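Local coordinates for kojibiose phosphorylase (Gut metagenome, PDB 6W0P), which belongs to glycoside hydrolase family 65, carbohydrate-active enzymes that join an N-terminal beta-sandwich domain to a helical catalytic barrel and a small C-terminal beta domain, at residues T11-R15 with L117-S121; I96-D100 with D164-K168; N187-K193 with Y224-E230; Y297-L303 with I314-F319. All blocks are in the same frame, centred on the assembly; numbering follows the deposited sequence.

Contact 1 of 4, residues T11-R15 with L117-S121; sequences TEPYR and LDLRS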
# COMPACT_ATOMS: atom_id res chain seq x y z
N THR A 11 -0.10 -44.91 -5.52
CA THR A 11 0.73 -45.06 -4.31
C THR A 11 1.76 -46.17 -4.53
O THR A 11 1.35 -47.34 -4.53
CB THR A 11 -0.14 -45.37 -3.10
OG1 THR A 11 -1.02 -44.26 -2.97
CG2 THR A 11 0.67 -45.54 -1.84
N GLU A 12 3.02 -45.80 -4.69
CA GLU A 12 4.19 -46.71 -4.77
C GLU A 12 5.32 -46.09 -3.94
O GLU A 12 5.48 -44.88 -3.94
CB GLU A 12 4.73 -46.85 -6.18
CG GLU A 12 3.80 -47.51 -7.17
CD GLU A 12 4.52 -47.81 -8.47
OE1 GLU A 12 5.79 -47.93 -8.43
OE2 GLU A 12 3.83 -47.93 -9.51
N PRO A 13 6.18 -46.91 -3.31
CA PRO A 13 7.18 -46.38 -2.40
C PRO A 13 8.33 -45.65 -3.12
O PRO A 13 8.88 -44.79 -2.47
CB PRO A 13 7.70 -47.59 -1.61
CG PRO A 13 7.29 -48.81 -2.42
CD PRO A 13 6.20 -48.38 -3.38
N TYR A 14 8.63 -45.97 -4.39
CA TYR A 14 9.83 -45.42 -5.10
C TYR A 14 9.48 -44.65 -6.38
O TYR A 14 10.41 -44.24 -7.08
CB TYR A 14 10.84 -46.54 -5.41
CG TYR A 14 11.41 -47.26 -4.20
CD1 TYR A 14 12.39 -46.68 -3.41
CD2 TYR A 14 10.95 -48.53 -3.86
CE1 TYR A 14 12.91 -47.35 -2.30
CE2 TYR A 14 11.48 -49.21 -2.78
CZ TYR A 14 12.45 -48.61 -1.99
OH TYR A 14 12.93 -49.29 -0.91
N ARG A 15 8.20 -44.47 -6.69
CA ARG A 15 7.76 -43.76 -7.92
C ARG A 15 6.45 -43.01 -7.67
O ARG A 15 5.65 -43.44 -6.83
CB ARG A 15 7.58 -44.76 -9.07
CG ARG A 15 8.70 -45.78 -9.19
CD ARG A 15 8.65 -46.47 -10.55
NE ARG A 15 7.44 -47.26 -10.68
CZ ARG A 15 7.01 -47.83 -11.81
NH1 ARG A 15 7.70 -47.72 -12.94
NH2 ARG A 15 5.90 -48.54 -11.79
N LEU A 117 7.43 -40.77 -12.47
CA LEU A 117 8.67 -40.17 -11.93
C LEU A 117 9.31 -41.25 -11.07
O LEU A 117 8.65 -41.75 -10.14
CB LEU A 117 8.32 -38.89 -11.16
CG LEU A 117 9.47 -38.27 -10.35
CD1 LEU A 117 10.57 -37.77 -11.27
CD2 LEU A 117 8.99 -37.14 -9.47
N ASP A 118 10.52 -41.68 -11.41
CA ASP A 118 11.23 -42.70 -10.60
C ASP A 118 12.09 -41.98 -9.55
O ASP A 118 13.08 -41.35 -9.92
CB ASP A 118 12.05 -43.64 -11.48
CG ASP A 118 12.41 -44.92 -10.76
OD1 ASP A 118 12.75 -44.81 -9.56
OD2 ASP A 118 12.32 -46.01 -11.40
N LEU A 119 11.74 -42.10 -8.28
CA LEU A 119 12.43 -41.35 -7.20
C LEU A 119 13.86 -41.88 -6.98
O LEU A 119 14.61 -41.19 -6.27
CB LEU A 119 11.60 -41.42 -5.93
CG LEU A 119 10.17 -40.90 -6.00
CD1 LEU A 119 9.50 -41.14 -4.67
CD2 LEU A 119 10.11 -39.41 -6.37
N ARG A 120 14.28 -42.98 -7.63
CA ARG A 120 15.64 -43.54 -7.44
C ARG A 120 16.61 -43.06 -8.53
O ARG A 120 17.82 -43.28 -8.36
CB ARG A 120 15.60 -45.07 -7.40
CG ARG A 120 14.57 -45.61 -6.42
CD ARG A 120 14.17 -47.03 -6.75
NE ARG A 120 13.44 -47.05 -8.01
CZ ARG A 120 12.83 -48.14 -8.48
NH1 ARG A 120 12.88 -49.27 -7.79
NH2 ARG A 120 12.17 -48.09 -9.62
N SER A 121 16.10 -42.44 -9.61
CA SER A 121 16.92 -42.07 -10.80
C SER A 121 16.60 -40.64 -11.27
O SER A 121 17.48 -40.00 -11.87
CB SER A 121 16.71 -43.05 -11.92
OG SER A 121 15.39 -43.00 -12.45
O HOH W 1 10.48 -46.51 -13.39
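The Glu12 carboxylate reaches forward to Arg15: OE1 accepts from Arg15 NE at 2.9 Å and OE2 from Arg15 NH2 at 3.1 Å, a salt bridge that spans the turn between strands 10-11 and 15-19. Pro13 barely meets 117-121; its carbonyl accepts instead from Arg315 NH1 of helix 308-324. Tyr14 makes the direct polar link, its O accepting a hydrogen bond from Leu119 N, 2.8 Å away, while Tyr14 CB lies over one face of the Arg120 guanidinium and 3.6 Å from Arg120 CD. Here strand 109-118 runs out near one margin of the ten-stranded antiparallel sheet of the N-terminal sandwich, third in strand order, and an Asx turn closes it: Asp118 OD1 takes the backbone N of Arg120 at 3.1 Å. The same carboxylate holds the Arg120 side chain, with OD1 to NE at 2.8 Å and OD2 to NH2 at 2.7 Å. Arg15 then starts strand 15-19 opposite Asp118 as an antiparallel non-hydrogen-bonded pair, CA to CA 4.5 Å, and Arg15 CA makes a CA-H...O contact with Leu117 O at 3.1 Å. One water links the two side chains, accepting from Arg15 NH1 (3.1 Å) and donating to Asp118 OD2 (2.8 Å).

Contact 2 of 4, residues I96-D100 with D164-K168; sequences IIHED and DTDIK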
# COMPACT_ATOMS: atom_id res chain seq x y z
N ILE A 96 5.37 -33.49 -33.25
CA ILE A 96 5.15 -34.77 -33.97
C ILE A 96 3.94 -34.61 -34.89
O ILE A 96 2.89 -34.15 -34.43
CB ILE A 96 5.03 -35.92 -32.97
CG1 ILE A 96 6.29 -36.03 -32.12
CG2 ILE A 96 4.72 -37.22 -33.70
CD1 ILE A 96 6.24 -37.10 -31.04
N ILE A 97 4.13 -34.94 -36.18
CA ILE A 97 3.09 -34.88 -37.26
C ILE A 97 3.03 -36.24 -37.95
O ILE A 97 4.09 -36.76 -38.35
CB ILE A 97 3.37 -33.73 -38.24
CG1 ILE A 97 3.60 -32.40 -37.50
CG2 ILE A 97 2.27 -33.61 -39.29
CD1 ILE A 97 5.04 -32.14 -37.16
N HIS A 98 1.83 -36.80 -38.05
CA HIS A 98 1.49 -38.01 -38.84
C HIS A 98 0.47 -37.62 -39.91
O HIS A 98 -0.66 -37.27 -39.54
CB HIS A 98 0.92 -39.09 -37.93
CG HIS A 98 0.57 -40.36 -38.61
ND1 HIS A 98 -0.68 -40.95 -38.47
CD2 HIS A 98 1.29 -41.18 -39.41
CE1 HIS A 98 -0.69 -42.09 -39.12
NE2 HIS A 98 0.50 -42.25 -39.72
N GLU A 99 0.83 -37.65 -41.19
CA GLU A 99 -0.16 -37.41 -42.28
C GLU A 99 -0.95 -36.13 -41.96
O GLU A 99 -2.22 -36.16 -41.89
CB GLU A 99 -1.06 -38.64 -42.39
CG GLU A 99 -0.28 -39.89 -42.68
CD GLU A 99 -1.10 -41.16 -42.69
OE1 GLU A 99 -2.29 -41.11 -42.30
OE2 GLU A 99 -0.55 -42.20 -43.09
N ASP A 100 -0.22 -35.06 -41.68
CA ASP A 100 -0.77 -33.69 -41.46
C ASP A 100 -1.59 -33.56 -40.15
O ASP A 100 -1.97 -32.41 -39.86
CB ASP A 100 -1.55 -33.21 -42.68
CG ASP A 100 -0.74 -32.21 -43.48
OD1 ASP A 100 -0.44 -32.50 -44.68
OD2 ASP A 100 -0.39 -31.15 -42.90
N ASP A 164 3.11 -50.05 -40.96
CA ASP A 164 4.05 -49.20 -41.74
C ASP A 164 3.41 -47.82 -41.92
O ASP A 164 2.26 -47.76 -42.39
CB ASP A 164 4.40 -49.82 -43.10
CG ASP A 164 5.25 -51.07 -43.01
OD1 ASP A 164 5.94 -51.25 -41.99
OD2 ASP A 164 5.21 -51.88 -43.96
N THR A 165 4.11 -46.76 -41.50
CA THR A 165 3.69 -45.35 -41.73
C THR A 165 4.90 -44.43 -41.60
O THR A 165 5.98 -44.87 -41.10
CB THR A 165 2.57 -44.93 -40.77
OG1 THR A 165 2.10 -43.65 -41.20
CG2 THR A 165 3.02 -44.85 -39.32
N ASP A 166 4.71 -43.18 -42.00
CA ASP A 166 5.73 -42.10 -41.98
C ASP A 166 5.28 -41.08 -40.93
O ASP A 166 4.06 -40.79 -40.85
CB ASP A 166 5.86 -41.42 -43.35
CG ASP A 166 6.60 -42.23 -44.41
OD1 ASP A 166 7.13 -43.32 -44.07
OD2 ASP A 166 6.64 -41.77 -45.57
N ILE A 167 6.22 -40.55 -40.15
CA ILE A 167 5.93 -39.42 -39.22
C ILE A 167 7.03 -38.39 -39.39
O ILE A 167 8.11 -38.76 -39.86
CB ILE A 167 5.83 -39.90 -37.76
CG1 ILE A 167 7.21 -40.24 -37.19
CG2 ILE A 167 4.87 -41.07 -37.65
CD1 ILE A 167 7.19 -40.48 -35.70
N LYS A 168 6.74 -37.17 -38.95
CA LYS A 168 7.74 -36.10 -38.84
C LYS A 168 7.98 -35.81 -37.37
O LYS A 168 7.00 -35.69 -36.63
CB LYS A 168 7.27 -34.85 -39.58
CG LYS A 168 8.40 -33.90 -39.92
CD LYS A 168 8.01 -32.44 -39.93
CE LYS A 168 9.24 -31.57 -40.09
NZ LYS A 168 8.87 -30.19 -40.49
O HOH W 2 3.28 -38.62 -42.29
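This is a backbone pairing of two antiparallel strands, 94-98 and 165-174, near one margin of the five-stranded sheet in the N-terminal domain. Ile97 and Lys168 form a hydrogen-bonded pair: Ile97 N donates to Lys168 O at 3.0 Å and Lys168 N to Ile97 O at 2.7 Å, both nearly straight. Their side chains share one face of the sheet, with Ile97 CD1 4.1 Å from Lys168 CD, and the ammonium of Lys168 continues to Glu170. Regular pairing then gives way. Glu99 and Asp100 have positive phi angles as the chain turns toward strand 101-102, and a water takes over, accepting from Glu99 N (2.9 Å) and donating to Asp166 O (2.7 Å). A side-chain link lies beside it: His98 NE2 and Thr165 OG1 are hydrogen-bonded at 2.6 Å, while His98 CD2 sits 3.1 Å from Asp166 O at the ring edge. The other ring nitrogen, ND1, bonds Thr132. On that face Ile96 and Ile167 both touch Phe159, and Ile167 also Ile137, residues of the ten-stranded sheet. Two antiparallel sheets packed face to face in this way form the large beta-sandwich of the N-terminal domain in family 65 and its galactose-mutarotase-like relatives.

Contact 3 of 4, residues N187-K193 with Y224-E230; sequences NRVKEFK and YQLNQKE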
# COMPACT_ATOMS: atom_id res chain seq x y z
N ASN A 187 16.69 -11.44 -25.32
CA ASN A 187 17.03 -10.86 -26.65
C ASN A 187 17.95 -11.83 -27.40
O ASN A 187 18.79 -12.51 -26.75
CB ASN A 187 17.72 -9.49 -26.55
CG ASN A 187 16.80 -8.40 -26.06
OD1 ASN A 187 15.64 -8.35 -26.46
ND2 ASN A 187 17.28 -7.56 -25.15
N ARG A 188 17.83 -11.84 -28.72
CA ARG A 188 18.64 -12.67 -29.64
C ARG A 188 20.13 -12.29 -29.52
O ARG A 188 20.44 -11.10 -29.36
CB ARG A 188 18.10 -12.46 -31.06
CG ARG A 188 19.04 -12.87 -32.18
CD ARG A 188 18.46 -12.59 -33.56
NE ARG A 188 18.68 -13.71 -34.47
CZ ARG A 188 18.12 -13.88 -35.67
NH1 ARG A 188 17.27 -12.98 -36.17
NH2 ARG A 188 18.40 -14.95 -36.38
N VAL A 189 21.02 -13.27 -29.61
CA VAL A 189 22.46 -13.00 -29.90
C VAL A 189 22.80 -13.75 -31.19
O VAL A 189 22.97 -13.07 -32.21
CB VAL A 189 23.40 -13.40 -28.74
CG1 VAL A 189 24.86 -13.15 -29.09
CG2 VAL A 189 23.01 -12.70 -27.45
N LYS A 190 22.82 -15.08 -31.16
CA LYS A 190 23.23 -15.92 -32.31
C LYS A 190 22.46 -17.25 -32.33
O LYS A 190 22.18 -17.79 -31.23
CB LYS A 190 24.75 -16.15 -32.24
CG LYS A 190 25.40 -16.56 -33.55
CD LYS A 190 25.37 -15.49 -34.64
CE LYS A 190 26.22 -15.88 -35.83
NZ LYS A 190 26.43 -14.76 -36.77
N GLU A 191 22.14 -17.74 -33.53
CA GLU A 191 21.76 -19.16 -33.80
C GLU A 191 22.86 -19.77 -34.68
O GLU A 191 23.44 -19.02 -35.46
CB GLU A 191 20.37 -19.23 -34.45
CG GLU A 191 19.30 -18.53 -33.62
CD GLU A 191 19.16 -17.05 -33.92
OE1 GLU A 191 19.60 -16.62 -34.99
OE2 GLU A 191 18.58 -16.32 -33.09
N PHE A 192 23.19 -21.05 -34.52
CA PHE A 192 24.35 -21.66 -35.22
C PHE A 192 24.18 -23.17 -35.35
O PHE A 192 23.56 -23.80 -34.46
CB PHE A 192 25.65 -21.39 -34.46
CG PHE A 192 25.63 -21.77 -33.00
CD1 PHE A 192 25.97 -23.06 -32.60
CD2 PHE A 192 25.28 -20.84 -32.03
CE1 PHE A 192 25.93 -23.41 -31.26
CE2 PHE A 192 25.24 -21.20 -30.69
CZ PHE A 192 25.57 -22.48 -30.31
N LYS A 193 24.74 -23.72 -36.42
CA LYS A 193 24.97 -25.18 -36.54
C LYS A 193 26.46 -25.38 -36.82
O LYS A 193 26.96 -24.79 -37.77
CB LYS A 193 24.04 -25.81 -37.59
CG LYS A 193 24.31 -27.29 -37.87
CD LYS A 193 23.05 -28.10 -38.12
CE LYS A 193 23.29 -29.36 -38.91
NZ LYS A 193 24.34 -30.22 -38.32
N TYR A 224 17.47 -28.70 -40.95
CA TYR A 224 17.52 -27.85 -39.73
C TYR A 224 17.07 -26.42 -40.05
O TYR A 224 17.12 -26.03 -41.22
CB TYR A 224 18.93 -27.89 -39.14
CG TYR A 224 20.02 -27.22 -39.94
CD1 TYR A 224 20.72 -27.89 -40.93
CD2 TYR A 224 20.40 -25.91 -39.65
CE1 TYR A 224 21.76 -27.28 -41.62
CE2 TYR A 224 21.43 -25.29 -40.33
CZ TYR A 224 22.12 -25.97 -41.32
OH TYR A 224 23.13 -25.34 -41.99
N GLN A 225 16.66 -25.66 -39.04
CA GLN A 225 16.33 -24.22 -39.18
C GLN A 225 17.03 -23.42 -38.07
O GLN A 225 17.05 -23.88 -36.93
CB GLN A 225 14.82 -23.96 -39.13
CG GLN A 225 14.00 -24.87 -40.04
CD GLN A 225 12.53 -24.87 -39.68
OE1 GLN A 225 11.87 -23.82 -39.65
NE2 GLN A 225 12.02 -26.06 -39.37
N LEU A 226 17.56 -22.25 -38.42
CA LEU A 226 18.06 -21.24 -37.46
C LEU A 226 17.17 -20.00 -37.55
O LEU A 226 17.40 -19.15 -38.44
CB LEU A 226 19.53 -20.92 -37.77
CG LEU A 226 20.49 -22.10 -37.83
CD1 LEU A 226 21.87 -21.63 -38.26
CD2 LEU A 226 20.57 -22.84 -36.49
N ASN A 227 16.20 -19.88 -36.65
CA ASN A 227 15.26 -18.72 -36.56
C ASN A 227 15.61 -17.87 -35.34
O ASN A 227 16.41 -18.30 -34.51
CB ASN A 227 13.82 -19.21 -36.50
CG ASN A 227 13.59 -20.25 -37.57
OD1 ASN A 227 13.98 -20.04 -38.72
ND2 ASN A 227 13.04 -21.38 -37.18
N GLN A 228 15.01 -16.69 -35.23
CA GLN A 228 15.32 -15.77 -34.11
C GLN A 228 14.98 -16.50 -32.79
O GLN A 228 13.81 -16.88 -32.58
CB GLN A 228 14.67 -14.41 -34.38
CG GLN A 228 13.18 -14.33 -34.06
CD GLN A 228 12.94 -14.15 -32.58
OE1 GLN A 228 13.88 -13.96 -31.80
NE2 GLN A 228 11.68 -14.23 -32.17
N LYS A 229 16.00 -16.78 -31.99
CA LYS A 229 15.91 -17.38 -30.62
C LYS A 229 15.31 -18.80 -30.64
O LYS A 229 14.92 -19.26 -29.56
CB LYS A 229 15.11 -16.45 -29.70
CG LYS A 229 15.76 -15.09 -29.48
CD LYS A 229 15.35 -14.36 -28.22
CE LYS A 229 13.87 -14.39 -27.93
NZ LYS A 229 13.10 -13.56 -28.89
N GLU A 230 15.26 -19.49 -31.78
CA GLU A 230 14.91 -20.93 -31.82
C GLU A 230 15.71 -21.65 -32.91
O GLU A 230 15.94 -21.06 -34.01
CB GLU A 230 13.40 -21.15 -31.96
CG GLU A 230 12.85 -21.01 -33.36
CD GLU A 230 11.37 -21.32 -33.53
OE1 GLU A 230 10.76 -21.84 -32.58
OE2 GLU A 230 10.84 -21.04 -34.63
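Two sheet margins meet side by side here: strand 186-194 is outermost in the ten-stranded sheet, strand 223-227 in the five-stranded one. The segments run antiparallel at 170°, but with 6.9 Å between their axes they are joined through side chains rather than as paired strands. Lys193 lies across the face of the Tyr224 ring in a CH-pi contact, CD 3.5 Å from the ring centroid; its ammonium goes on to Gly195 O. Next along, Leu226 lies against residues 191-193, with CB 3.8 Å from Glu191 CB and CD2 3.7 Å from Phe192 N. A classic beta bulge, in which Val189 and Lys190 both face Thr201, interrupts strand 186-194 just before Glu191. The Glu191 carboxylate meets the type II turn Asn227-Glu230, where OE2 accepts from Lys229 N at 2.8 Å. Lys229, with phi of 64°, is the third residue of that turn, and its amide points outward to the acid. Glu191 OE1 also receives a very short 2.5 Å hydrogen bond from Arg188 NH2, within a salt bridge. The Arg188 guanidinium covers Gln228 CB, 3.5 Å from Arg188 NH1, while Lys229 extends its aliphatic chain along Arg188, CG to Arg188 CB 3.9 Å, and its NZ bonds Gln228 OE1 and Asn176.

Contact 4 of 4, residues Y297-L303 with I314-F319; sequences YQKSDIL and IRYCLF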
# COMPACT_ATOMS: atom_id res chain seq x y z
N TYR A 297 20.22 -41.28 -0.75
CA TYR A 297 19.24 -42.13 -0.03
C TYR A 297 19.98 -42.89 1.10
O TYR A 297 19.37 -43.07 2.17
CB TYR A 297 18.39 -42.99 -0.97
CG TYR A 297 17.32 -42.23 -1.72
CD1 TYR A 297 17.30 -42.22 -3.11
CD2 TYR A 297 16.33 -41.49 -1.07
CE1 TYR A 297 16.34 -41.51 -3.82
CE2 TYR A 297 15.36 -40.78 -1.76
CZ TYR A 297 15.36 -40.80 -3.15
OH TYR A 297 14.43 -40.13 -3.87
N GLN A 298 21.26 -43.25 0.89
CA GLN A 298 22.11 -43.92 1.91
C GLN A 298 22.33 -42.96 3.09
O GLN A 298 22.50 -43.46 4.23
CB GLN A 298 23.48 -44.33 1.34
CG GLN A 298 23.45 -45.59 0.50
CD GLN A 298 22.84 -46.78 1.21
OE1 GLN A 298 23.08 -47.00 2.41
NE2 GLN A 298 22.04 -47.55 0.48
N LYS A 299 22.32 -41.65 2.82
CA LYS A 299 22.59 -40.60 3.82
C LYS A 299 21.30 -40.21 4.55
O LYS A 299 21.39 -39.89 5.76
CB LYS A 299 23.35 -39.44 3.17
CG LYS A 299 24.85 -39.73 2.97
CD LYS A 299 25.72 -38.53 2.73
CE LYS A 299 25.19 -37.63 1.62
NZ LYS A 299 26.02 -36.41 1.38
N SER A 300 20.13 -40.26 3.89
CA SER A 300 18.95 -39.53 4.41
C SER A 300 17.62 -40.27 4.24
O SER A 300 16.61 -39.71 4.75
CB SER A 300 18.90 -38.15 3.80
OG SER A 300 20.16 -37.48 3.96
N ASP A 301 17.57 -41.44 3.59
CA ASP A 301 16.27 -42.11 3.29
C ASP A 301 15.50 -42.32 4.60
O ASP A 301 16.15 -42.56 5.62
CB ASP A 301 16.41 -43.44 2.54
CG ASP A 301 15.10 -43.91 1.94
OD1 ASP A 301 14.37 -43.06 1.39
OD2 ASP A 301 14.80 -45.11 2.05
N ILE A 302 14.19 -42.13 4.57
CA ILE A 302 13.29 -42.42 5.72
C ILE A 302 12.37 -43.58 5.35
O ILE A 302 11.76 -43.50 4.27
CB ILE A 302 12.51 -41.17 6.12
CG1 ILE A 302 13.44 -40.08 6.63
CG2 ILE A 302 11.41 -41.50 7.12
CD1 ILE A 302 12.70 -38.88 7.10
N LEU A 303 12.29 -44.61 6.19
CA LEU A 303 11.37 -45.75 5.99
C LEU A 303 10.16 -45.51 6.87
O LEU A 303 10.33 -45.11 8.02
CB LEU A 303 12.04 -47.06 6.38
CG LEU A 303 13.25 -47.50 5.57
CD1 LEU A 303 13.75 -48.86 6.07
CD2 LEU A 303 12.90 -47.61 4.11
N ILE A 314 6.98 -39.14 2.06
CA ILE A 314 8.29 -38.71 2.63
C ILE A 314 9.40 -38.89 1.57
O ILE A 314 10.31 -38.04 1.52
CB ILE A 314 8.65 -39.43 3.94
CG1 ILE A 314 9.82 -38.73 4.61
CG2 ILE A 314 8.92 -40.92 3.76
CD1 ILE A 314 9.63 -37.25 4.77
N ARG A 315 9.36 -39.96 0.79
CA ARG A 315 10.45 -40.21 -0.18
C ARG A 315 10.31 -39.20 -1.33
O ARG A 315 11.33 -38.67 -1.79
CB ARG A 315 10.46 -41.68 -0.61
CG ARG A 315 11.79 -42.05 -1.23
CD ARG A 315 11.88 -43.52 -1.52
NE ARG A 315 12.31 -44.26 -0.35
CZ ARG A 315 11.67 -45.29 0.20
NH1 ARG A 315 10.50 -45.70 -0.26
NH2 ARG A 315 12.23 -45.88 1.25
N TYR A 316 9.07 -38.84 -1.68
CA TYR A 316 8.85 -37.76 -2.66
C TYR A 316 9.49 -36.48 -2.13
O TYR A 316 10.21 -35.79 -2.90
CB TYR A 316 7.35 -37.61 -3.00
CG TYR A 316 7.09 -36.47 -3.94
CD1 TYR A 316 7.37 -36.57 -5.29
CD2 TYR A 316 6.64 -35.26 -3.46
CE1 TYR A 316 7.17 -35.50 -6.15
CE2 TYR A 316 6.40 -34.19 -4.30
CZ TYR A 316 6.68 -34.30 -5.65
OH TYR A 316 6.49 -33.23 -6.46
N CYS A 317 9.19 -36.12 -0.87
CA CYS A 317 9.71 -34.89 -0.20
C CYS A 317 11.25 -34.90 -0.19
O CYS A 317 11.85 -33.89 -0.60
CB CYS A 317 9.18 -34.75 1.23
SG CYS A 317 7.41 -34.40 1.31
N LEU A 318 11.88 -35.99 0.22
CA LEU A 318 13.36 -36.10 0.19
C LEU A 318 13.86 -35.90 -1.26
O LEU A 318 14.87 -35.18 -1.46
CB LEU A 318 13.82 -37.43 0.78
CG LEU A 318 13.42 -37.66 2.24
CD1 LEU A 318 14.12 -38.87 2.82
CD2 LEU A 318 13.70 -36.44 3.10
N PHE A 319 13.17 -36.49 -2.23
CA PHE A 319 13.55 -36.39 -3.66
C PHE A 319 13.61 -34.92 -4.08
O PHE A 319 14.63 -34.52 -4.69
CB PHE A 319 12.60 -37.23 -4.53
CG PHE A 319 12.88 -37.09 -6.00
CD1 PHE A 319 13.86 -37.86 -6.60
CD2 PHE A 319 12.19 -36.17 -6.76
CE1 PHE A 319 14.14 -37.72 -7.94
CE2 PHE A 319 12.46 -36.05 -8.12
CZ PHE A 319 13.43 -36.82 -8.70
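Leu318 fills the middle of this buried contact. Its CD1 lies 4.1 Å from Ile302 CG1 and only 3.3 Å from Ser300 O, so the leucine packs against the backbone of Ser300 and Asp301. One turn earlier on helix 308-324, Ile314 CG1 meets Ile302 CD1 at 3.8 Å. Helix 666-680 extends this apolar cluster, with Trp673 against Ile302 and Leu318 and Ile676 against Ile314. Farther out, the Tyr297 ring flanks the cluster, its CE2 3.8 Å from Arg315 CG and 4.5 Å from Leu318 CB. Its hydroxyl lies 3.5 Å from Phe319 CB, near the edge of the phenyl ring, and bonds Leu119 O. The polar edge belongs to Asp301 and Arg315, paired side-on by two hydrogen bonds: Arg315 NE to Asp301 OD1 at 3.0 Å and Arg315 NH2 to Asp301 OD2 at 2.8 Å. Leu303 CD2 borders the guanidinium in its plane, 3.4 Å from Arg315 NH2, and the remaining nitrogen, NH1, donates to Pro13 O. Leu303 itself opens strand 303-305, which pairs with strand 702-709. The two-pronged salt bridge thus balances the charge of a largely buried arginine and fixes the direction of its guanidinium, beside an apolar core that joins the segment entering the C-terminal sheet to a helix of the catalytic domain.

Contacts 1 and 4 form one continuous region, their centres 11 Å apart: Leu119 O meets Tyr297 OH at 2.6 Å and Pro13 O meets Arg315 NH1 at 2.9 Å, both probable hydrogen bonds, so the edge of the N-terminal sandwich is joined directly to the helices leading into the catalytic domain. Contacts 2 and 3 lie in the sandwich proper, centres about 26 Å apart and nearest atoms about 5 Å apart. They fall on the same five-stranded sheet, with contact 3 also bringing in the far edge strand of the ten-stranded sheet whose opposite margin holds contact 1, about 38 Å away centre to centre. The centres of contacts 2 and 4 are about 43 Å apart.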